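PDB 3PSM: defensin from Pachyrhizus erosus, which acts as a dimeric antifungal plant defensin, a small disulfide-stabilised protein of the gamma-thionin family. Local coordinates for the interface of chains A and B. Sequence-based numbering; all coordinates share one arbitrary frame. Chains: chain A/B, Defensin.

The interface of chains A and B. Residues chain A 16-19, 21-22; chain B 6, 36-38, 40, 42.
The indole of B:Trp42 is sandwiched within its own chain: NH1 of the B:Arg36 guanidinium lies 3.3 Å above one face, towards the rim, and methyl CD2 of B:Leu6 covers the opposite face. Its far edge, CZ2 and CH2, points into chain A, where the A:Gly18 carbonyl and the A:Asp22 backbone N meet it, the latter in the ring plane. The B:Arg36 guanidinium carries CA of A:Gly18 over the centre of one face and has the A:Asp21 carboxylate at its edge; that of B:Arg40 receives B:Leu6 CD2 over one face and B:Asp38 at its edge. The carboxylate of B:Asp37, with CG between backbone N and carbonyl carbon (chi1 62°), caps the start of helix 17-27 of the partner. B:Asp37 OD2 accepts from A:Asp17 N at 2.8 Å and B:Asp37 OD1 from A:Gly18 N at 2.8 Å, both through syn lone pairs, so the carboxylate meets the helix N-terminus end-on, its rotation fixed by the two bonds; the helix dipole would favour its negative charge. One turn on, B:Arg36, bent at chi3 (70°), forms a hydrogen-bonded salt bridge from NH1 to the anti lone pair of A:Asp21 OD2 at 2.8 Å, nearly straight and in the guanidinium plane. B:Arg40, bent the opposite way at chi3 (-68°), makes an end-on salt bridge to A:Asp22: hydrogen bonds from B:Arg40 NH2 at 2.8 Å and NH1 at 3.0 Å both reach A:Asp22 OD2, from above the carboxylate plane. B:Asp38, itself packed against A:Gly18, also positions its neighbours: B:Asp38 OD2 takes B:Trp42 NE1, in the indole plane, on its syn lone pair at 3.1 Å and B:Arg40 NE from above the carboxylate plane at 2.9 Å, which should hold guanidinium and indole in register. Within chain A, A:Thr16 OG1 accepts from A:Ser19 N, closing the helix start from its own side. The patch thus sets the first turns of one subunit's helix against the loop between strands 32-35 and 41-46 of the other, with B:Trp42 on strand 41-46 and B:Leu6 ending strand 2-6, as part of the defensin dimer interface.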
ATOM      1  N   THR A  16      -8.362   6.575  -2.218  1.00 10.37           N
ATOM      2  CA  THR A  16      -7.958   5.174  -2.256  1.00  9.97           C
ATOM      3  C   THR A  16      -7.107   4.871  -1.048  1.00  9.02           C
ATOM      4  O   THR A  16      -6.156   5.598  -0.742  1.00  8.95           O
ATOM      5  CB  THR A  16      -7.275   4.786  -3.566  1.00 10.41           C
ATOM      6  OG1 THR A  16      -5.953   5.330  -3.585  1.00 10.38           O
ATOM      7  CG2 THR A  16      -8.102   5.240  -4.770  1.00 12.75           C
ATOM      8  N   ASP A  17      -7.425   3.755  -0.373  1.00  8.90           N
ATOM      9  CA  ASP A  17      -6.558   3.342   0.726  1.00  8.80           C
ATOM     10  C   ASP A  17      -5.174   3.024   0.232  1.00  8.48           C
ATOM     11  O   ASP A  17      -4.189   3.295   0.956  1.00  9.05           O
ATOM     12  CB  ASP A  17      -7.151   2.142   1.451  1.00 10.33           C
ATOM     13  CG  ASP A  17      -8.301   2.568   2.370  1.00 11.49           C
ATOM     14  OD1 ASP A  17      -8.629   3.709   2.524  1.00 11.44           O
ATOM     15  OD2 ASP A  17      -8.824   1.636   3.063  1.00 16.43           O
ATOM     16  N   GLY A  18      -5.011   2.477  -0.978  1.00  8.53           N
ATOM     17  CA  GLY A  18      -3.668   2.206  -1.454  1.00  8.85           C
ATOM     18  C   GLY A  18      -2.818   3.423  -1.553  1.00  8.36           C
ATOM     19  O   GLY A  18      -1.635   3.430  -1.204  1.00  8.53           O
ATOM     20  N   SER A  19      -3.376   4.569  -2.022  1.00  8.54           N
ATOM     21  CA  SER A  19      -2.588   5.784  -2.116  1.00  8.39           C
ATOM     22  C   SER A  19      -2.092   6.221  -0.712  1.00  7.85           C
ATOM     23  O   SER A  19      -0.945   6.677  -0.563  1.00  8.38           O
ATOM     24  CB  SER A  19      -3.354   6.919  -2.751  1.00  9.39           C
ATOM     25  OG  SER A  19      -4.450   7.389  -1.976  1.00  9.68           O
ATOM     26  N   ASP A  21      -1.854   4.240   2.108  1.00  7.78           N
ATOM     27  CA  ASP A  21      -0.931   3.233   2.650  1.00  7.83           C
ATOM     28  C   ASP A  21       0.454   3.394   2.061  1.00  7.73           C
ATOM     29  O   ASP A  21       1.463   3.300   2.765  1.00  8.37           O
ATOM     30  CB  ASP A  21      -1.508   1.849   2.388  1.00  8.37           C
ATOM     31  CG  ASP A  21      -0.957   0.748   3.253  1.00  8.38           C
ATOM     32  OD1 ASP A  21      -0.651   1.001   4.432  1.00  9.39           O
ATOM     33  OD2 ASP A  21      -0.844  -0.390   2.732  1.00 10.17           O
ATOM     34  N   ASP A  22       0.532   3.666   0.755  1.00  7.95           N
ATOM     35  CA  ASP A  22       1.793   3.945   0.089  1.00  8.54           C
ATOM     36  C   ASP A  22       2.489   5.127   0.748  1.00  8.20           C
ATOM     37  O   ASP A  22       3.641   5.068   1.167  1.00  8.99           O
ATOM     38  CB  ASP A  22       1.515   4.196  -1.400  1.00  9.69           C
ATOM     39  CG  ASP A  22       2.652   4.710  -2.235  1.00 10.74           C
ATOM     40  OD1 ASP A  22       3.817   4.536  -1.832  1.00 11.35           O
ATOM     41  OD2 ASP A  22       2.376   5.346  -3.286  1.00 16.22           O
TER
ATOM     42  N   LEU B   6       4.193  -1.939  -2.501  1.00  8.73           N
ATOM     43  CA  LEU B   6       4.050  -1.851  -3.946  1.00  8.62           C
ATOM     44  C   LEU B   6       5.015  -2.802  -4.628  1.00  8.97           C
ATOM     45  O   LEU B   6       6.166  -2.980  -4.214  1.00  9.95           O
ATOM     46  CB  LEU B   6       4.325  -0.445  -4.381  1.00  9.30           C
ATOM     47  CG  LEU B   6       3.195   0.567  -4.109  1.00 10.49           C
ATOM     48  CD1 LEU B   6       3.690   1.986  -4.219  1.00 14.03           C
ATOM     49  CD2 LEU B   6       2.018   0.311  -5.045  1.00 11.94           C
ATOM     50  N   ARG B  36      -4.880  -3.306  -5.688  1.00  8.50           N
ATOM     51  CA  ARG B  36      -5.632  -2.539  -4.709  1.00  8.77           C
ATOM     52  C   ARG B  36      -6.417  -1.439  -5.373  1.00  9.03           C
ATOM     53  O   ARG B  36      -6.473  -1.320  -6.578  1.00  9.95           O
ATOM     54  CB  ARG B  36      -4.682  -2.031  -3.589  1.00  8.78           C
ATOM     55  CG  ARG B  36      -4.156  -3.167  -2.751  1.00  8.97           C
ATOM     56  CD  ARG B  36      -3.293  -2.696  -1.621  1.00  9.24           C
ATOM     57  NE  ARG B  36      -4.108  -2.006  -0.613  1.00  9.10           N
ATOM     58  CZ  ARG B  36      -3.581  -1.382   0.425  1.00  9.27           C
ATOM     59  NH1 ARG B  36      -2.276  -1.312   0.561  1.00  9.69           N
ATOM     60  NH2 ARG B  36      -4.362  -0.820   1.312  1.00 11.06           N
ATOM     61  N   ASP B  37      -7.118  -0.659  -4.543  1.00  9.47           N
ATOM     62  CA  ASP B  37      -8.033   0.380  -5.009  1.00 10.68           C
ATOM     63  C   ASP B  37      -7.339   1.544  -5.659  1.00 10.65           C
ATOM     64  O   ASP B  37      -8.023   2.387  -6.274  1.00 12.50           O
ATOM     65  CB  ASP B  37      -8.960   0.810  -3.873  1.00 11.28           C
ATOM     66  CG  ASP B  37      -8.291   1.422  -2.673  1.00 10.15           C
ATOM     67  OD1 ASP B  37      -7.041   1.414  -2.602  1.00  9.82           O
ATOM     68  OD2 ASP B  37      -9.050   1.934  -1.782  1.00 11.82           O
ATOM     69  N   ASP B  38      -6.024   1.605  -5.603  1.00  9.68           N
ATOM     70  CA  ASP B  38      -5.207   2.518  -6.353  1.00 10.15           C
ATOM     71  C   ASP B  38      -4.883   2.013  -7.768  1.00 10.24           C
ATOM     72  O   ASP B  38      -4.185   2.663  -8.546  1.00 11.72           O
ATOM     73  CB  ASP B  38      -3.920   2.851  -5.594  1.00 10.05           C
ATOM     74  CG  ASP B  38      -3.097   1.625  -5.253  1.00  9.24           C
ATOM     75  OD1 ASP B  38      -3.483   0.485  -5.567  1.00  9.06           O
ATOM     76  OD2 ASP B  38      -2.008   1.882  -4.658  1.00  8.95           O
ATOM     77  N   ARG B  40      -2.862  -0.287  -8.464  1.00  9.09           N
ATOM     78  CA  ARG B  40      -1.476  -0.721  -8.460  1.00  8.69           C
ATOM     79  C   ARG B  40      -1.403  -2.129  -7.926  1.00  8.02           C
ATOM     80  O   ARG B  40      -2.284  -2.626  -7.213  1.00  8.25           O
ATOM     81  CB  ARG B  40      -0.599   0.265  -7.705  0.56  9.65           C
ATOM     82  CG  ARG B  40      -0.532   1.609  -8.447  0.56 10.27           C
ATOM     83  CD  ARG B  40       0.415   2.557  -7.762  0.56 12.11           C
ATOM     84  NE  ARG B  40      -0.037   2.989  -6.493  0.56 10.97           N
ATOM     85  CZ  ARG B  40       0.498   3.873  -5.689  0.56 11.16           C
ATOM     86  NH1 ARG B  40       1.603   4.556  -6.029  0.56 15.53           N
ATOM     87  NH2 ARG B  40       0.054   4.266  -4.515  0.56 14.82           N
ATOM     88  N   TRP B  42       0.309  -4.796  -5.500  1.00  7.74           N
ATOM     89  CA  TRP B  42       0.924  -4.869  -4.194  1.00  7.61           C
ATOM     90  C   TRP B  42       1.326  -6.302  -3.891  1.00  7.80           C
ATOM     91  O   TRP B  42       0.500  -7.227  -4.006  1.00  8.74           O
ATOM     92  CB  TRP B  42      -0.055  -4.362  -3.119  1.00  7.92           C
ATOM     93  CG  TRP B  42      -0.339  -2.895  -3.189  1.00  7.94           C
ATOM     94  CD1 TRP B  42      -1.041  -2.228  -4.142  1.00  8.17           C
ATOM     95  CD2 TRP B  42       0.087  -1.921  -2.219  1.00  7.89           C
ATOM     96  NE1 TRP B  42      -1.094  -0.929  -3.813  1.00  8.70           N
ATOM     97  CE2 TRP B  42      -0.406  -0.675  -2.640  1.00  8.75           C
ATOM     98  CE3 TRP B  42       0.814  -1.990  -1.020  1.00  8.48           C
ATOM     99  CZ2 TRP B  42      -0.186   0.488  -1.920  1.00  9.36           C
ATOM    100  CZ3 TRP B  42       1.025  -0.832  -0.326  1.00  9.40           C
ATOM    101  CH2 TRP B  42       0.522   0.408  -0.771  1.00 10.00           C
TER